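PDB 3V7D: cell division control protein 4 from Saccharomyces cerevisiae, which recognises phosphorylated targets such as the CDK inhibitor SIC1 for an SCF ubiquitin ligase, so that they are ubiquitinated and degraded by the proteasome. Local coordinates for residues B[388-393]-B[413-418]; B[357-362]-B[397-402]; B[402-407]-B[418-423]. The protein carries 1 engineered substitution. One frame throughout, in Å; residues are numbered along the deposited sequence.

Contact 1 (B[388-393]-B[413-418])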
loop_
_atom_site.group_PDB
_atom_site.type_symbol
_atom_site.label_atom_id
_atom_site.label_comp_id
_atom_site.label_asym_id
_atom_site.label_seq_id
_atom_site.Cartn_x
_atom_site.Cartn_y
_atom_site.Cartn_z
ATOM N N TYR B 388 8.737 -16.914 6.172
ATOM C CA TYR B 388 8.735 -16.946 7.631
ATOM C C TYR B 388 8.099 -18.219 8.163
ATOM O O TYR B 388 7.325 -18.876 7.466
ATOM C CB TYR B 388 8.017 -15.723 8.212
ATOM C CG TYR B 388 8.687 -14.405 7.895
ATOM C CD1 TYR B 388 9.870 -14.034 8.524
ATOM C CD2 TYR B 388 8.133 -13.530 6.970
ATOM C CE1 TYR B 388 10.483 -12.828 8.234
ATOM C CE2 TYR B 388 8.732 -12.324 6.676
ATOM C CZ TYR B 388 9.905 -11.977 7.308
ATOM O OH TYR B 388 10.499 -10.772 7.008
ATOM N N HIS B 389 8.425 -18.556 9.406
ATOM C CA HIS B 389 7.875 -19.738 10.048
ATOM C C HIS B 389 7.743 -19.512 11.553
ATOM O O HIS B 389 8.706 -19.143 12.217
ATOM C CB HIS B 389 8.780 -20.942 9.780
ATOM C CG HIS B 389 8.036 -22.208 9.503
ATOM N ND1 HIS B 389 8.035 -22.813 8.264
ATOM C CD2 HIS B 389 7.265 -22.985 10.302
ATOM C CE1 HIS B 389 7.302 -23.911 8.314
ATOM N NE2 HIS B 389 6.822 -24.037 9.538
ATOM N N HIS B 390 6.546 -19.715 12.089
ATOM C CA HIS B 390 6.364 -19.650 13.531
ATOM C C HIS B 390 7.120 -20.813 14.172
ATOM O O HIS B 390 6.957 -21.965 13.770
ATOM C CB HIS B 390 4.875 -19.670 13.895
ATOM C CG HIS B 390 4.178 -18.365 13.649
ATOM N ND1 HIS B 390 2.984 -18.029 14.252
ATOM C CD2 HIS B 390 4.514 -17.311 12.866
ATOM C CE1 HIS B 390 2.615 -16.826 13.852
ATOM N NE2 HIS B 390 3.525 -16.369 13.009
ATOM N N THR B 391 7.962 -20.500 15.153
ATOM C CA THR B 391 8.915 -21.467 15.696
ATOM C C THR B 391 8.273 -22.667 16.389
ATOM O O THR B 391 8.902 -23.716 16.517
ATOM C CB THR B 391 9.909 -20.802 16.676
ATOM O OG1 THR B 391 9.181 -20.074 17.671
ATOM C CG2 THR B 391 10.840 -19.850 15.937
ATOM N N ASN B 392 7.034 -22.525 16.847
ATOM C CA ASN B 392 6.374 -23.661 17.488
ATOM C C ASN B 392 5.649 -24.546 16.480
ATOM O O ASN B 392 4.989 -25.513 16.854
ATOM C CB ASN B 392 5.454 -23.232 18.641
ATOM C CG ASN B 392 4.280 -22.390 18.180
ATOM O OD1 ASN B 392 4.113 -22.117 16.990
ATOM N ND2 ASN B 392 3.448 -21.980 19.131
ATOM N N LEU B 393 5.785 -24.200 15.203
ATOM C CA LEU B 393 5.264 -25.016 14.109
ATOM C C LEU B 393 3.755 -25.216 14.210
ATOM O O LEU B 393 3.214 -26.213 13.733
ATOM C CB LEU B 393 5.984 -26.367 14.059
ATOM C CG LEU B 393 7.505 -26.266 13.955
ATOM C CD1 LEU B 393 8.144 -27.648 13.950
ATOM C CD2 LEU B 393 7.905 -25.473 12.714
ATOM N N GLN B 413 1.513 -17.490 19.738
ATOM C CA GLN B 413 2.408 -16.605 18.989
ATOM C C GLN B 413 1.720 -15.433 18.294
ATOM O O GLN B 413 0.690 -15.589 17.638
ATOM C CB GLN B 413 3.227 -17.393 17.964
ATOM C CG GLN B 413 4.222 -18.362 18.574
ATOM C CD GLN B 413 5.499 -18.456 17.760
ATOM O OE1 GLN B 413 5.678 -17.740 16.773
ATOM N NE2 GLN B 413 6.400 -19.331 18.178
ATOM N N PHE B 414 2.323 -14.262 18.437
ATOM C CA PHE B 414 1.854 -13.052 17.786
ATOM C C PHE B 414 3.103 -12.287 17.369
ATOM O O PHE B 414 3.832 -11.767 18.216
ATOM C CB PHE B 414 0.998 -12.239 18.758
ATOM C CG PHE B 414 0.405 -10.989 18.164
ATOM C CD1 PHE B 414 -0.729 -11.050 17.371
ATOM C CD2 PHE B 414 0.966 -9.747 18.427
ATOM C CE1 PHE B 414 -1.285 -9.900 16.833
ATOM C CE2 PHE B 414 0.419 -8.590 17.891
ATOM C CZ PHE B 414 -0.712 -8.667 17.094
ATOM N N ASN B 415 3.362 -12.247 16.065
ATOM C CA ASN B 415 4.609 -11.695 15.541
ATOM C C ASN B 415 4.425 -10.494 14.609
ATOM O O ASN B 415 3.506 -10.456 13.795
ATOM C CB ASN B 415 5.400 -12.783 14.811
ATOM C CG ASN B 415 5.747 -13.953 15.710
ATOM O OD1 ASN B 415 6.263 -13.771 16.810
ATOM N ND2 ASN B 415 5.453 -15.163 15.249
ATOM N N ILE B 416 5.324 -9.525 14.734
ATOM C CA ILE B 416 5.338 -8.360 13.863
ATOM C C ILE B 416 6.667 -8.343 13.113
ATOM O O ILE B 416 7.737 -8.297 13.733
ATOM C CB ILE B 416 5.161 -7.057 14.676
ATOM C CG1 ILE B 416 3.854 -7.101 15.470
ATOM C CG2 ILE B 416 5.191 -5.831 13.764
ATOM C CD1 ILE B 416 3.610 -5.874 16.324
ATOM N N TYR B 417 6.605 -8.403 11.784
ATOM C CA TYR B 417 7.822 -8.430 10.967
ATOM C C TYR B 417 8.026 -7.164 10.131
ATOM O O TYR B 417 7.092 -6.651 9.515
ATOM C CB TYR B 417 7.818 -9.629 10.017
ATOM C CG TYR B 417 7.631 -10.985 10.659
ATOM C CD1 TYR B 417 6.358 -11.515 10.854
ATOM C CD2 TYR B 417 8.725 -11.752 11.036
ATOM C CE1 TYR B 417 6.182 -12.765 11.425
ATOM C CE2 TYR B 417 8.559 -13.001 11.610
ATOM C CZ TYR B 417 7.289 -13.503 11.801
ATOM O OH TYR B 417 7.129 -14.749 12.370
ATOM N N ASN B 418 9.264 -6.680 10.109
ATOM C CA ASN B 418 9.688 -5.627 9.193
ATOM C C ASN B 418 9.975 -6.247 7.831
ATOM O O ASN B 418 10.958 -6.971 7.675
ATOM C CB ASN B 418 10.952 -4.959 9.742
ATOM C CG ASN B 418 11.454 -3.805 8.878
ATOM O OD1 ASN B 418 11.243 -3.764 7.662
ATOM N ND2 ASN B 418 12.143 -2.867 9.513
HETATM O O HOH W 1 9.412 -16.297 13.162
HETATM O O HOH W 2 8.112 -17.436 15.545
#
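Tyr388 and Tyr417 make the aromatic part of this contact. Their ring centroids are 4.2 Å apart and the planes are inclined by 31°, the two side chains passing with opposite headings. The overlap is off-centre: CD2 of Tyr417 lies over a face of the Tyr388 ring near its rim, 3.5 Å from Tyr388 CE1. The direct hydrogen bonding is centred on Gln413, whose chain bends at CB-CG (chi2 -144°). Its NE2 donates to Thr391 OG1 over 2.9 Å, with the acceptor close to the amide plane. Its OE1 takes a nearly straight bond from Asn415 ND2 (168°), which is consistent with the modelled orientation of both amides. Strand 413-418 is the third strand of a WD-propeller blade, and Tyr417-Asn418 stand where the Trp-Asp signature of such repeats usually falls. The segment 388-393 leaves the outermost strand of the preceding blade and turns through a type I turn, His390 to Leu393. The buried His390 lays one ring face against these polar side chains, with Asn415 ND2 3.2 Å above its ring plane and offset toward the rim; Ser410 and Ser408 bond its two nitrogens. Water adds two bridges. One joins His389 O to Tyr417 OH, 2.9 Å from that hydroxyl, and the other donates to Gln413 OE1 over 2.7 Å while accepting from Thr391 N.

Contact 2 (B[357-362]-B[397-402])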
loop_
_atom_site.group_PDB
_atom_site.type_symbol
_atom_site.label_atom_id
_atom_site.label_comp_id
_atom_site.label_asym_id
_atom_site.label_seq_id
_atom_site.Cartn_x
_atom_site.Cartn_y
_atom_site.Cartn_z
ATOM N N LEU B 357 -4.850 -19.268 3.825
ATOM C CA LEU B 357 -4.870 -17.819 4.004
ATOM C C LEU B 357 -4.096 -17.089 2.910
ATOM O O LEU B 357 -2.940 -17.415 2.627
ATOM C CB LEU B 357 -4.307 -17.447 5.382
ATOM C CG LEU B 357 -5.047 -18.005 6.600
ATOM C CD1 LEU B 357 -4.207 -17.883 7.866
ATOM C CD2 LEU B 357 -6.376 -17.292 6.765
ATOM N N LEU B 358 -4.740 -16.095 2.307
ATOM C CA LEU B 358 -4.129 -15.298 1.245
ATOM C C LEU B 358 -4.392 -13.825 1.475
ATOM O O LEU B 358 -5.492 -13.443 1.875
ATOM C CB LEU B 358 -4.708 -15.666 -0.122
ATOM C CG LEU B 358 -4.449 -17.048 -0.704
ATOM C CD1 LEU B 358 -5.205 -17.196 -2.025
ATOM C CD2 LEU B 358 -2.956 -17.271 -0.891
ATOM N N ARG B 359 -3.384 -13.001 1.212
ATOM C CA ARG B 359 -3.557 -11.553 1.221
ATOM C C ARG B 359 -2.780 -10.951 0.061
ATOM O O ARG B 359 -1.743 -11.478 -0.339
ATOM C CB ARG B 359 -3.074 -10.946 2.538
ATOM C CG ARG B 359 -3.899 -11.332 3.750
ATOM C CD ARG B 359 -5.022 -10.366 3.995
ATOM N NE ARG B 359 -5.758 -10.701 5.209
ATOM C CZ ARG B 359 -6.931 -10.170 5.530
ATOM N NH1 ARG B 359 -7.494 -9.279 4.721
ATOM N NH2 ARG B 359 -7.541 -10.530 6.651
ATOM N N LEU B 360 -3.290 -9.852 -0.480
ATOM C CA LEU B 360 -2.620 -9.161 -1.568
ATOM C C LEU B 360 -2.427 -7.697 -1.207
ATOM O O LEU B 360 -3.399 -6.973 -0.997
ATOM C CB LEU B 360 -3.430 -9.287 -2.859
ATOM C CG LEU B 360 -2.835 -8.702 -4.141
ATOM C CD1 LEU B 360 -1.488 -9.342 -4.460
ATOM C CD2 LEU B 360 -3.806 -8.873 -5.309
ATOM N N SER B 361 -1.171 -7.276 -1.099
ATOM C CA SER B 361 -0.854 -5.860 -0.969
ATOM C C SER B 361 -0.383 -5.378 -2.330
ATOM O O SER B 361 -0.300 -6.168 -3.268
ATOM C CB SER B 361 0.237 -5.630 0.076
ATOM O OG SER B 361 1.502 -6.052 -0.405
ATOM N N ASP B 362 -0.073 -4.092 -2.442
ATOM C CA ASP B 362 0.362 -3.523 -3.714
ATOM C C ASP B 362 1.546 -4.269 -4.333
ATOM O O ASP B 362 1.604 -4.430 -5.549
ATOM C CB ASP B 362 0.705 -2.034 -3.565
ATOM C CG ASP B 362 -0.525 -1.158 -3.431
ATOM O OD1 ASP B 362 -1.569 -1.500 -4.027
ATOM O OD2 ASP B 362 -0.446 -0.123 -2.730
ATOM N N THR B 397 -3.233 -19.109 12.139
ATOM C CA THR B 397 -4.671 -18.884 12.245
ATOM C C THR B 397 -5.088 -17.587 11.556
ATOM O O THR B 397 -6.196 -17.480 11.028
ATOM C CB THR B 397 -5.126 -18.849 13.715
ATOM O OG1 THR B 397 -4.303 -17.932 14.443
ATOM C CG2 THR B 397 -4.995 -20.225 14.343
ATOM N N THR B 398 -4.193 -16.604 11.556
ATOM C CA THR B 398 -4.491 -15.310 10.952
ATOM C C THR B 398 -3.219 -14.512 10.686
ATOM O O THR B 398 -2.210 -14.686 11.366
ATOM C CB THR B 398 -5.443 -14.466 11.845
ATOM O OG1 THR B 398 -5.784 -13.249 11.173
ATOM C CG2 THR B 398 -4.785 -14.121 13.179
ATOM N N PHE B 399 -3.272 -13.643 9.684
ATOM C CA PHE B 399 -2.222 -12.656 9.480
ATOM C C PHE B 399 -2.781 -11.469 8.720
ATOM O O PHE B 399 -3.832 -11.559 8.092
ATOM C CB PHE B 399 -1.013 -13.247 8.741
ATOM C CG PHE B 399 -1.206 -13.392 7.250
ATOM C CD1 PHE B 399 -1.723 -14.559 6.714
ATOM C CD2 PHE B 399 -0.845 -12.368 6.384
ATOM C CE1 PHE B 399 -1.887 -14.701 5.345
ATOM C CE2 PHE B 399 -1.010 -12.499 5.016
ATOM C CZ PHE B 399 -1.529 -13.667 4.494
ATOM N N TYR B 400 -2.073 -10.350 8.781
ATOM C CA TYR B 400 -2.439 -9.188 7.994
ATOM C C TYR B 400 -1.159 -8.559 7.499
ATOM O O TYR B 400 -0.105 -8.727 8.116
ATOM C CB TYR B 400 -3.252 -8.192 8.817
ATOM C CG TYR B 400 -4.121 -7.282 7.969
ATOM C CD1 TYR B 400 -5.384 -7.689 7.555
ATOM C CD2 TYR B 400 -3.679 -6.017 7.587
ATOM C CE1 TYR B 400 -6.184 -6.862 6.782
ATOM C CE2 TYR B 400 -4.477 -5.181 6.814
ATOM C CZ TYR B 400 -5.725 -5.611 6.416
ATOM O OH TYR B 400 -6.521 -4.788 5.649
ATOM N N VAL B 401 -1.236 -7.843 6.384
ATOM C CA VAL B 401 -0.012 -7.390 5.745
ATOM C C VAL B 401 -0.172 -6.104 4.940
ATOM O O VAL B 401 -1.233 -5.825 4.371
ATOM C CB VAL B 401 0.563 -8.505 4.841
ATOM C CG1 VAL B 401 -0.269 -8.650 3.566
ATOM C CG2 VAL B 401 2.028 -8.241 4.510
ATOM N N SER B 402 0.897 -5.314 4.922
ATOM C CA SER B 402 1.023 -4.181 4.024
ATOM C C SER B 402 2.371 -4.330 3.333
ATOM O O SER B 402 3.060 -5.329 3.532
ATOM C CB SER B 402 0.985 -2.871 4.803
ATOM O OG SER B 402 2.157 -2.729 5.594
HETATM O O HOH W 3 -3.664 -6.126 2.053
#
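The first strands of two successive WD-propeller blades run side by side here, where Leu357 and Arg359 meet Phe399 and Tyr400. Strands 357-360 and 397-401 are within 9° of parallel, but their axes stay 7.5 Å apart, so side chains fill the interval. The Phe399 ring enters it between Leu357 and Arg359. Leu357 CB comes to the edge of this ring, 3.7 Å from CE1. Arg359 CG approaches obliquely, 3.4 Å from Phe399 CE2, and Arg359 CB rests on Val401 CG1. Beyond a bend at CB-CG (chi2 -90°), the Arg359 side chain crosses that of Tyr400 at about a right angle, the guanidinium and ring planes 59° apart, with Tyr400 CD1 above the guanidinium centre and NH1 3.4 Å from Tyr400 CE1. A water donates to Leu360 O and weakly to Val401 O. The bound peptide packs an apolar side chain on Leu357 and its backbone on Thr397, part of a classic beta bulge with Thr398 opposite Gly409. Because the direct contacts are largely aliphatic and aromatic, with the arginine charge against a tyrosine and Ser361 OG bonded outside to Asp403, these two segments probably meet more by fit of shape than by paired polar groups.

Contact 3 (B[402-407]-B[418-423])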
loop_
_atom_site.group_PDB
_atom_site.type_symbol
_atom_site.label_atom_id
_atom_site.label_comp_id
_atom_site.label_asym_id
_atom_site.label_seq_id
_atom_site.Cartn_x
_atom_site.Cartn_y
_atom_site.Cartn_z
ATOM N N SER B 402 0.897 -5.314 4.922
ATOM C CA SER B 402 1.023 -4.181 4.024
ATOM C C SER B 402 2.371 -4.330 3.333
ATOM O O SER B 402 3.060 -5.329 3.532
ATOM C CB SER B 402 0.985 -2.871 4.803
ATOM O OG SER B 402 2.157 -2.729 5.594
ATOM N N ASP B 403 2.757 -3.342 2.533
ATOM C CA ASP B 403 4.057 -3.381 1.875
ATOM C C ASP B 403 5.192 -3.286 2.889
ATOM O O ASP B 403 6.300 -3.735 2.628
ATOM C CB ASP B 403 4.190 -2.256 0.847
ATOM C CG ASP B 403 3.304 -2.459 -0.368
ATOM O OD1 ASP B 403 2.861 -3.605 -0.619
ATOM O OD2 ASP B 403 3.057 -1.463 -1.079
ATOM N N ASN B 404 4.901 -2.713 4.051
ATOM C CA ASN B 404 5.920 -2.447 5.054
ATOM C C ASN B 404 5.937 -3.424 6.230
ATOM O O ASN B 404 6.988 -3.686 6.808
ATOM C CB ASN B 404 5.764 -1.020 5.577
ATOM C CG ASN B 404 6.126 0.022 4.537
ATOM O OD1 ASN B 404 7.081 -0.146 3.784
ATOM N ND2 ASN B 404 5.361 1.104 4.489
ATOM N N ILE B 405 4.773 -3.968 6.571
ATOM C CA ILE B 405 4.611 -4.726 7.803
ATOM C C ILE B 405 3.833 -6.022 7.596
ATOM O O ILE B 405 2.832 -6.045 6.885
ATOM C CB ILE B 405 3.873 -3.878 8.872
ATOM C CG1 ILE B 405 4.768 -2.743 9.376
ATOM C CG2 ILE B 405 3.431 -4.736 10.049
ATOM C CD1 ILE B 405 5.854 -3.211 10.325
ATOM N N LEU B 406 4.310 -7.098 8.218
ATOM C CA LEU B 406 3.541 -8.329 8.355
ATOM C C LEU B 406 3.268 -8.593 9.838
ATOM O O LEU B 406 4.182 -8.547 10.663
ATOM C CB LEU B 406 4.299 -9.514 7.753
ATOM C CG LEU B 406 3.782 -10.926 8.065
ATOM C CD1 LEU B 406 2.446 -11.182 7.390
ATOM C CD2 LEU B 406 4.802 -12.016 7.682
ATOM N N VAL B 407 2.007 -8.849 10.174
ATOM C CA VAL B 407 1.650 -9.289 11.514
ATOM C C VAL B 407 0.972 -10.647 11.390
ATOM O O VAL B 407 0.021 -10.789 10.632
ATOM C CB VAL B 407 0.690 -8.303 12.214
ATOM C CG1 VAL B 407 0.309 -8.828 13.591
ATOM C CG2 VAL B 407 1.320 -6.928 12.332
ATOM N N ASN B 418 9.264 -6.680 10.109
ATOM C CA ASN B 418 9.688 -5.627 9.193
ATOM C C ASN B 418 9.975 -6.247 7.831
ATOM O O ASN B 418 10.958 -6.971 7.675
ATOM C CB ASN B 418 10.952 -4.959 9.742
ATOM C CG ASN B 418 11.454 -3.805 8.878
ATOM O OD1 ASN B 418 11.243 -3.764 7.662
ATOM N ND2 ASN B 418 12.143 -2.867 9.513
ATOM N N LEU B 419 9.130 -5.962 6.845
ATOM C CA LEU B 419 9.284 -6.569 5.524
ATOM C C LEU B 419 10.430 -5.973 4.702
ATOM O O LEU B 419 10.868 -6.578 3.725
ATOM C CB LEU B 419 7.974 -6.511 4.734
ATOM C CG LEU B 419 6.825 -7.346 5.305
ATOM C CD1 LEU B 419 5.644 -7.352 4.346
ATOM C CD2 LEU B 419 7.284 -8.770 5.613
ATOM N N ARG B 420 10.918 -4.798 5.093
ATOM C CA ARG B 420 12.071 -4.210 4.415
ATOM C C ARG B 420 13.372 -4.902 4.812
ATOM O O ARG B 420 14.154 -5.303 3.955
ATOM C CB ARG B 420 12.178 -2.713 4.697
ATOM C CG ARG B 420 11.039 -1.902 4.131
ATOM C CD ARG B 420 11.324 -0.421 4.236
ATOM N NE ARG B 420 10.133 0.368 3.951
ATOM C CZ ARG B 420 10.090 1.693 4.007
ATOM N NH1 ARG B 420 11.180 2.380 4.335
ATOM N NH2 ARG B 420 8.958 2.329 3.733
ATOM N N SER B 421 13.591 -5.039 6.116
ATOM C CA SER B 421 14.810 -5.643 6.635
ATOM C C SER B 421 14.653 -7.151 6.745
ATOM O O SER B 421 15.634 -7.881 6.901
ATOM C CB SER B 421 15.122 -5.079 8.018
ATOM O OG SER B 421 14.177 -5.547 8.966
ATOM N N GLY B 422 13.407 -7.612 6.686
ATOM C CA GLY B 422 13.116 -9.029 6.809
ATOM C C GLY B 422 13.172 -9.526 8.242
ATOM O O GLY B 422 13.067 -10.720 8.501
ATOM N N LYS B 423 13.330 -8.608 9.185
ATOM C CA LYS B 423 13.534 -8.997 10.574
ATOM C C LYS B 423 12.290 -8.889 11.460
ATOM O O LYS B 423 11.419 -8.042 11.255
ATOM C CB LYS B 423 14.681 -8.193 11.180
ATOM C CG LYS B 423 16.058 -8.623 10.691
ATOM C CD LYS B 423 17.084 -7.521 10.903
ATOM C CE LYS B 423 17.137 -7.055 12.356
ATOM N NZ LYS B 423 17.935 -7.975 13.223
#
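Asn404 and Leu419 face each other with CA atoms 5.3 Å apart, next to Ile405 and Asn418, an antiparallel non-hydrogen-bonded bridge at which the two segments diverge into loops. Leu419 N donates to Asn404 O over 3.1 Å. Past it, Leu419 starts toward segment 402-407 at CB and divides its branches: CD2 lies 3.7 Å from Leu406 CB, while CD1 reaches 3.4 Å from Ser402 O. The polar grip is made by Arg420, extended from CG to NE, which lies alongside Asn404. NE and NH2 both donate to Asn404 OD1, each over 3.1 Å, and the oxygen lies near the guanidinium plane. Both nitrogens come from the same face of the amide, whose plane is turned 63° from the guanidinium. Asn404 ND2 in turn donates to Glu63 O. Replacing Asn404 by an alanine would probably leave Arg420 NE and NH2 without this shared acceptor and Glu63 O without the ND2 donor, setting the arginine freer to turn. Each loop is also braced from within. Asn418 OD1 accepts from Arg420 N and Ser421 N, an Asx turn and Asx motif, with the Arg420 N bond 2.8 Å long. Ser402 OG likewise takes the backbone N of Asn404 and of Ile405, an ST turn and ST motif. Arg420 NH2 has a second partner in a salt bridge to Glu63, which follows helix 53-62; this carboxylate probably balances the charge and helps to fix the guanidinium. Tyr106, at the end of helix 87-106, bonds Asn404 O and touches Ile405, Asn418 and Arg420, so this end of strands 405-410 and 413-418 meets the helical part of the chain.

The three contacts cluster on the blade of strands 396-401, 405-410, 413-418 and 424-426, with centres about 12 to 14 Å apart. Contacts 1 and 2 tie it to the preceding blade, through that blade's outermost and first strands respectively, and their segments alternate along the chain. Contact 3 joins loops within the blade; it shares Ser402 with contact 2, which it follows, and Asn418 with contact 1, whose segments alternate with its own. Tyr417 N to Leu406 O and Tyr400 N to Val407 O connect them across the sheet. The blade thus runs from a strand whose Thr397 touches the bound peptide to loops that meet the helical part of the chain, which also holds the F-box.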